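Local coordinates for protein cellulose 1,4-beta-cellobiosidase (Thermobifida fusca, PDB 4JJJ) that probably releases cellobiose units from cellulose chains as a family 48 cellobiohydrolase, this chain being the catalytic part of a longer secreted enzyme, at residues E181-E185 / S548-L552. The protein carries 1 engineered substitution. Where two conformers were deposited one is given. Residue numbers count along the deposited sequence, not the author numbering.
Sequences ESVWE and SWDRL. With CA (calcium ion), chain E; CA (calcium ion), chain F.
Two loops, each beside a calcium ion, meet on the (α/α)6 glycoside hydrolase family 48 domain, with Trp184 CA nearest Arg551 CA at 6.6 Å. Residues 182-185 form a type I turn (Glu185 N to Ser182 O, 2.9 Å), overlaid by an ST turn in which Trp184 N donates to Ser182 OG (3.0 Å). In 548-552, Leu552 N donates to Trp549 O (3.1 Å). Glu185 OE1 accepts from Ser182 N (2.8 Å) and, with OE2, chelates one calcium at 2.4 and 2.6 Å; Arg180 O, Asp408 and Glu560 help complete this site. Asp550 O binds the other calcium at 2.2 Å. Arg551 CD makes a CH-pi contact 4.0 Å from the five-membered ring centroid of Trp184 (chi1 m, chi2 91°); Trp184 CH2 touches Trp549 CE3 and Trp184 CZ3 touches Leu552 CB, both at 3.9 Å. Arg551 (mtp, chi4 165°) bends at chi3, bringing NH2 within 3.2 Å of Glu185 OE2, and its NH1 salt-bridges Asp408. Arginine thus offsets carboxylate charge beside the calcium, while its CD covers one indole face.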
loop_
_atom_site.group_PDB
_atom_site.type_symbol
_atom_site.label_atom_id
_atom_site.label_comp_id
_atom_site.label_asym_id
_atom_site.label_seq_id
_atom_site.Cartn_x
_atom_site.Cartn_y
_atom_site.Cartn_z
ATOM N N GLU A 181 -14.401 -4.133 -7.635
ATOM C CA GLU A 181 -13.647 -3.742 -8.843
ATOM C C GLU A 181 -12.175 -4.224 -8.613
ATOM O O GLU A 181 -11.413 -3.550 -7.903
ATOM C CB GLU A 181 -13.712 -2.245 -9.069
ATOM C CG GLU A 181 -12.979 -1.798 -10.312
ATOM C CD GLU A 181 -12.760 -0.333 -10.397
ATOM O OE1 GLU A 181 -12.355 0.326 -9.362
ATOM O OE2 GLU A 181 -13.106 0.324 -11.460
ATOM N N SER A 182 -11.805 -5.330 -9.248
ATOM C CA SER A 182 -10.446 -5.837 -9.191
ATOM C C SER A 182 -9.495 -5.046 -10.131
ATOM O O SER A 182 -9.885 -4.141 -10.871
ATOM C CB SER A 182 -10.478 -7.226 -9.629
ATOM O OG SER A 182 -10.498 -7.357 -11.073
ATOM N N VAL A 183 -8.199 -5.388 -10.011
ATOM C CA VAL A 183 -7.136 -4.808 -10.892
ATOM C C VAL A 183 -7.493 -4.967 -12.347
ATOM O O VAL A 183 -7.073 -4.207 -13.227
ATOM C CB VAL A 183 -5.785 -5.479 -10.529
ATOM C CG1 VAL A 183 -5.829 -6.974 -10.815
ATOM C CG2 VAL A 183 -4.621 -4.728 -11.173
ATOM N N TRP A 184 -8.279 -6.025 -12.670
ATOM C CA TRP A 184 -8.683 -6.361 -14.073
ATOM C C TRP A 184 -9.828 -5.500 -14.574
ATOM O O TRP A 184 -10.100 -5.548 -15.764
ATOM C CB TRP A 184 -9.079 -7.800 -14.178
ATOM C CG TRP A 184 -8.027 -8.730 -13.769
ATOM C CD1 TRP A 184 -7.835 -9.232 -12.509
ATOM C CD2 TRP A 184 -6.888 -9.073 -14.523
ATOM N NE1 TRP A 184 -6.662 -9.993 -12.483
ATOM C CE2 TRP A 184 -6.064 -9.900 -13.714
ATOM C CE3 TRP A 184 -6.515 -8.846 -15.837
ATOM C CZ2 TRP A 184 -4.834 -10.419 -14.183
ATOM C CZ3 TRP A 184 -5.315 -9.370 -16.296
ATOM C CH2 TRP A 184 -4.521 -10.159 -15.504
ATOM N N GLU A 185 -10.495 -4.756 -13.668
ATOM C CA GLU A 185 -11.819 -4.142 -13.947
ATOM C C GLU A 185 -11.844 -2.658 -13.869
ATOM O O GLU A 185 -12.899 -2.075 -13.925
ATOM C CB GLU A 185 -12.856 -4.783 -13.019
ATOM C CG GLU A 185 -13.112 -6.294 -13.274
ATOM C CD GLU A 185 -13.836 -6.987 -12.183
ATOM O OE1 GLU A 185 -13.491 -6.784 -11.027
ATOM O OE2 GLU A 185 -14.736 -7.784 -12.420
ATOM N N SER A 548 -2.102 -16.153 -13.665
ATOM C CA SER A 548 -3.251 -16.402 -14.557
ATOM C C SER A 548 -3.679 -15.131 -15.263
ATOM O O SER A 548 -3.670 -14.071 -14.695
ATOM C CB SER A 548 -4.455 -17.024 -13.850
ATOM O OG SER A 548 -4.990 -16.179 -12.886
ATOM N N TRP A 549 -4.176 -15.315 -16.476
ATOM C CA TRP A 549 -4.451 -14.252 -17.424
ATOM C C TRP A 549 -5.880 -14.261 -18.013
ATOM O O TRP A 549 -6.143 -13.455 -18.886
ATOM C CB TRP A 549 -3.481 -14.425 -18.612
ATOM C CG TRP A 549 -2.060 -14.300 -18.189
ATOM C CD1 TRP A 549 -1.180 -15.341 -18.020
ATOM C CD2 TRP A 549 -1.341 -13.091 -17.807
ATOM N NE1 TRP A 549 0.045 -14.832 -17.584
ATOM C CE2 TRP A 549 -0.024 -13.482 -17.449
ATOM C CE3 TRP A 549 -1.673 -11.719 -17.741
ATOM C CZ2 TRP A 549 0.912 -12.594 -16.997
ATOM C CZ3 TRP A 549 -0.717 -10.820 -17.316
ATOM C CH2 TRP A 549 0.578 -11.272 -16.971
ATOM N N ASP A 550 -6.702 -15.155 -17.558
ATOM C CA ASP A 550 -7.958 -15.376 -18.211
ATOM C C ASP A 550 -8.900 -14.203 -18.102
ATOM O O ASP A 550 -9.867 -14.080 -18.887
ATOM C CB ASP A 550 -8.623 -16.619 -17.640
ATOM C CG ASP A 550 -8.857 -16.484 -16.210
ATOM O OD1 ASP A 550 -7.857 -16.553 -15.453
ATOM O OD2 ASP A 550 -9.994 -16.277 -15.773
ATOM N N ARG A 551 -8.703 -13.261 -17.199
ATOM C CA ARG A 551 -9.622 -12.107 -17.189
ATOM C C ARG A 551 -9.267 -10.976 -18.153
ATOM O O ARG A 551 -10.009 -10.007 -18.277
ATOM C CB ARG A 551 -9.650 -11.536 -15.757
ATOM C CG ARG A 551 -10.064 -12.565 -14.750
ATOM C CD ARG A 551 -9.999 -12.177 -13.268
ATOM N NE ARG A 551 -10.981 -11.124 -13.017
ATOM C CZ ARG A 551 -11.405 -10.740 -11.793
ATOM N NH1 ARG A 551 -10.802 -11.207 -10.687
ATOM N NH2 ARG A 551 -12.325 -9.821 -11.687
ATOM N N LEU A 552 -8.166 -11.103 -18.857
ATOM C CA LEU A 552 -7.743 -9.987 -19.643
ATOM C C LEU A 552 -8.661 -9.690 -20.842
ATOM O O LEU A 552 -8.764 -8.565 -21.269
ATOM C CB LEU A 552 -6.282 -10.169 -19.978
ATOM C CG LEU A 552 -5.751 -11.012 -21.048
ATOM C CD1 LEU A 552 -6.036 -10.366 -22.386
ATOM C CD2 LEU A 552 -4.239 -11.154 -20.811
HETATM CA CA CA E . -15.141 -8.022 -9.847
HETATM CA CA CA F . -11.205 -14.713 -20.483
HETATM O O HOH W 1 -16.364 -9.148 -7.961
HETATM O O HOH W 2 -17.203 -7.113 -10.490
HETATM O O HOH W 3 -11.973 -16.230 -19.249
HETATM O O HOH W 4 -9.665 -15.958 -21.502
HETATM O O HOH W 5 -12.548 -15.277 -22.308
#